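Oxidoreductase (Azotobacter vinelandii, PDB 7D5M) binds NAD+ and, as a homolog of inositol dehydrogenase, probably catalyses the NAD-dependent oxidation of a polyol or sugar-like substrate. Local coordinates at residues 103-108 with 128-133. Residues are numbered along the deposited sequence; the frame is centred on the assembly and turned at random.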
ATOM      1  N   ALA A 103       0.900 -23.082  41.625  1.00 12.59           N
ATOM      2  CA  ALA A 103       0.442 -22.652  42.969  1.00 12.46           C
ATOM      3  C   ALA A 103      -0.995 -22.101  42.871  1.00 12.25           C
ATOM      4  O   ALA A 103      -1.828 -22.431  43.742  1.00 12.28           O
ATOM      5  CB  ALA A 103       1.386 -21.632  43.539  1.00 12.91           C
ATOM      6  N   ALA A 104      -1.300 -21.299  41.845  1.00 11.94           N
ATOM      7  CA  ALA A 104      -2.639 -20.684  41.689  1.00 12.34           C
ATOM      8  C   ALA A 104      -3.671 -21.804  41.492  1.00 12.60           C
ATOM      9  O   ALA A 104      -4.720 -21.788  42.162  1.00 12.06           O
ATOM     10  CB  ALA A 104      -2.661 -19.690  40.547  1.00 12.56           C
ATOM     11  N   LEU A 105      -3.361 -22.777  40.635  1.00 13.06           N
ATOM     12  CA  LEU A 105      -4.274 -23.901  40.307  1.00 14.02           C
ATOM     13  C   LEU A 105      -4.527 -24.741  41.564  1.00 14.36           C
ATOM     14  O   LEU A 105      -5.675 -25.118  41.802  1.00 14.73           O
ATOM     15  CB  LEU A 105      -3.616 -24.771  39.233  1.00 14.17           C
ATOM     16  CG  LEU A 105      -3.368 -24.084  37.896  1.00 14.93           C
ATOM     17  CD1 LEU A 105      -2.853 -25.065  36.856  1.00 14.89           C
ATOM     18  CD2 LEU A 105      -4.624 -23.384  37.426  1.00 15.55           C
ATOM     19  N   GLU A 106      -3.464 -25.054  42.302  1.00 16.55           N
ATOM     20  CA  GLU A 106      -3.554 -25.864  43.549  1.00 17.52           C
ATOM     21  C   GLU A 106      -4.354 -25.083  44.598  1.00 18.55           C
ATOM     22  O   GLU A 106      -5.029 -25.746  45.414  1.00 20.29           O
ATOM     23  CB  GLU A 106      -2.156 -26.268  44.009  1.00 18.35           C
ATOM     24  CG  GLU A 106      -1.618 -27.445  43.221  1.00 19.72           C
ATOM     25  CD  GLU A 106      -0.141 -27.752  43.389  1.00 20.51           C
ATOM     26  OE1 GLU A 106       0.556 -26.979  44.072  1.00 23.16           O
ATOM     27  OE2 GLU A 106       0.305 -28.765  42.817  1.00 22.03           O
ATOM     28  N   ALA A 107      -4.360 -23.746  44.521  1.00 17.79           N
ATOM     29  CA  ALA A 107      -5.125 -22.840  45.415  1.00 17.36           C
ATOM     30  C   ALA A 107      -6.566 -22.660  44.914  1.00 15.92           C
ATOM     31  O   ALA A 107      -7.301 -21.874  45.532  1.00 16.99           O
ATOM     32  CB  ALA A 107      -4.417 -21.514  45.550  1.00 17.45           C
ATOM     33  N   GLY A 108      -6.977 -23.380  43.868  1.00 15.54           N
ATOM     34  CA  GLY A 108      -8.359 -23.367  43.350  1.00 14.68           C
ATOM     35  C   GLY A 108      -8.669 -22.094  42.582  1.00 14.44           C
ATOM     36  O   GLY A 108      -9.857 -21.750  42.468  1.00 14.40           O
ATOM     37  N   ARG A 128      -1.018 -28.841  32.803  1.00 14.11           N
ATOM     38  CA  ARG A 128      -2.329 -29.143  32.189  1.00 14.41           C
ATOM     39  C   ARG A 128      -3.055 -30.156  33.079  1.00 14.03           C
ATOM     40  O   ARG A 128      -4.258 -29.971  33.343  1.00 13.55           O
ATOM     41  CB  ARG A 128      -2.198 -29.648  30.752  1.00 14.95           C
ATOM     42  CG  ARG A 128      -3.534 -30.133  30.208  1.00 15.47           C
ATOM     43  CD  ARG A 128      -3.607 -30.276  28.713  1.00 16.34           C
ATOM     44  NE  ARG A 128      -2.590 -31.152  28.187  1.00 16.55           N
ATOM     45  CZ  ARG A 128      -2.365 -31.345  26.892  1.00 17.07           C
ATOM     46  NH1 ARG A 128      -3.091 -30.719  25.979  1.00 16.80           N
ATOM     47  NH2 ARG A 128      -1.416 -32.178  26.513  1.00 17.16           N
ATOM     48  N   GLU A 129      -2.370 -31.206  33.534  1.00 14.15           N
ATOM     49  CA  GLU A 129      -3.036 -32.224  34.394  1.00 14.11           C
ATOM     50  C   GLU A 129      -3.552 -31.562  35.672  1.00 13.43           C
ATOM     51  O   GLU A 129      -4.676 -31.900  36.099  1.00 12.73           O
ATOM     52  CB  GLU A 129      -2.106 -33.399  34.686  1.00 14.76           C
ATOM     53  CG  GLU A 129      -1.901 -34.267  33.464  1.00 16.34           C
ATOM     54  CD  GLU A 129      -1.647 -35.730  33.758  1.00 18.79           C
ATOM     55  OE1 GLU A 129      -1.140 -36.028  34.861  1.00 20.89           O
ATOM     56  OE2 GLU A 129      -1.951 -36.561  32.878  1.00 22.35           O
ATOM     57  N   ILE A 130      -2.796 -30.629  36.248  1.00 12.47           N
ATOM     58  CA  ILE A 130      -3.191 -29.964  37.519  1.00 12.58           C
ATOM     59  C   ILE A 130      -4.382 -29.029  37.250  1.00 12.77           C
ATOM     60  O   ILE A 130      -5.316 -29.021  38.063  1.00 13.09           O
ATOM     61  CB  ILE A 130      -1.990 -29.253  38.173  1.00 12.76           C
ATOM     62  CG1 ILE A 130      -0.916 -30.263  38.601  1.00 13.08           C
ATOM     63  CG2 ILE A 130      -2.459 -28.404  39.348  1.00 13.18           C
ATOM     64  CD1 ILE A 130       0.361 -29.644  39.136  1.00 13.53           C
ATOM     65  N   ALA A 131      -4.383 -28.288  36.138  1.00 12.46           N
ATOM     66  CA  ALA A 131      -5.528 -27.427  35.754  1.00 12.21           C
ATOM     67  C   ALA A 131      -6.797 -28.276  35.608  1.00 12.14           C
ATOM     68  O   ALA A 131      -7.854 -27.874  36.108  1.00 11.95           O
ATOM     69  CB  ALA A 131      -5.221 -26.669  34.486  1.00 12.09           C
ATOM     70  N   LEU A 132      -6.702 -29.413  34.923  1.00 12.19           N
ATOM     71  CA  LEU A 132      -7.876 -30.270  34.634  1.00 13.04           C
ATOM     72  C   LEU A 132      -8.385 -30.877  35.946  1.00 12.85           C
ATOM     73  O   LEU A 132      -9.590 -30.816  36.182  1.00 12.66           O
ATOM     74  CB  LEU A 132      -7.484 -31.340  33.614  1.00 13.77           C
ATOM     75  CG  LEU A 132      -7.223 -30.813  32.201  1.00 13.96           C
ATOM     76  CD1 LEU A 132      -6.564 -31.876  31.344  1.00 14.06           C
ATOM     77  CD2 LEU A 132      -8.506 -30.336  31.552  1.00 14.97           C
ATOM     78  N   ALA A 133      -7.500 -31.431  36.779  1.00 13.12           N
ATOM     79  CA  ALA A 133      -7.893 -32.066  38.062  1.00 13.65           C
ATOM     80  C   ALA A 133      -8.636 -31.048  38.937  1.00 13.73           C
ATOM     81  O   ALA A 133      -9.629 -31.433  39.596  1.00 14.10           O
ATOM     82  CB  ALA A 133      -6.684 -32.629  38.773  1.00 13.99           C
TER
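L105 packs against I130 and A131 where two neighbouring helices of the NAD-binding Rossmann fold, 97-106 and 121-133, lie side by side. The contact is mainly apolar, and no hydrogen bond joins the segments. L105 CB meets I130 CG2 at 3.8 Å. L105 CD1 reaches further, to 3.7 Å from A131 CB and 3.6 Å from A131 N. A131 has only a methyl group, so the helices come close here: the CA atoms of L105 and A131 are 5.9 Å apart. On the outer side, E106 crosses I130 at a slant. I130 CG2, anti to the backbone N, touches L105 CB and also lies near E106 CG; I130 CD1 lies 3.8 Å from E106 OE2. That oxygen is held by a salt bridge to NE of R102, one turn earlier on the same helix. Beneath the pair lies the parallel sheet. V138 of strand 138-140 touches both L105 and A131, and V111 of strand 110-113 also touches L105. Helix 97-106 ends just beyond the contact in a Schellman motif. G108 takes a positive phi of 75°, and its N donates to L105 O at 3.0 Å.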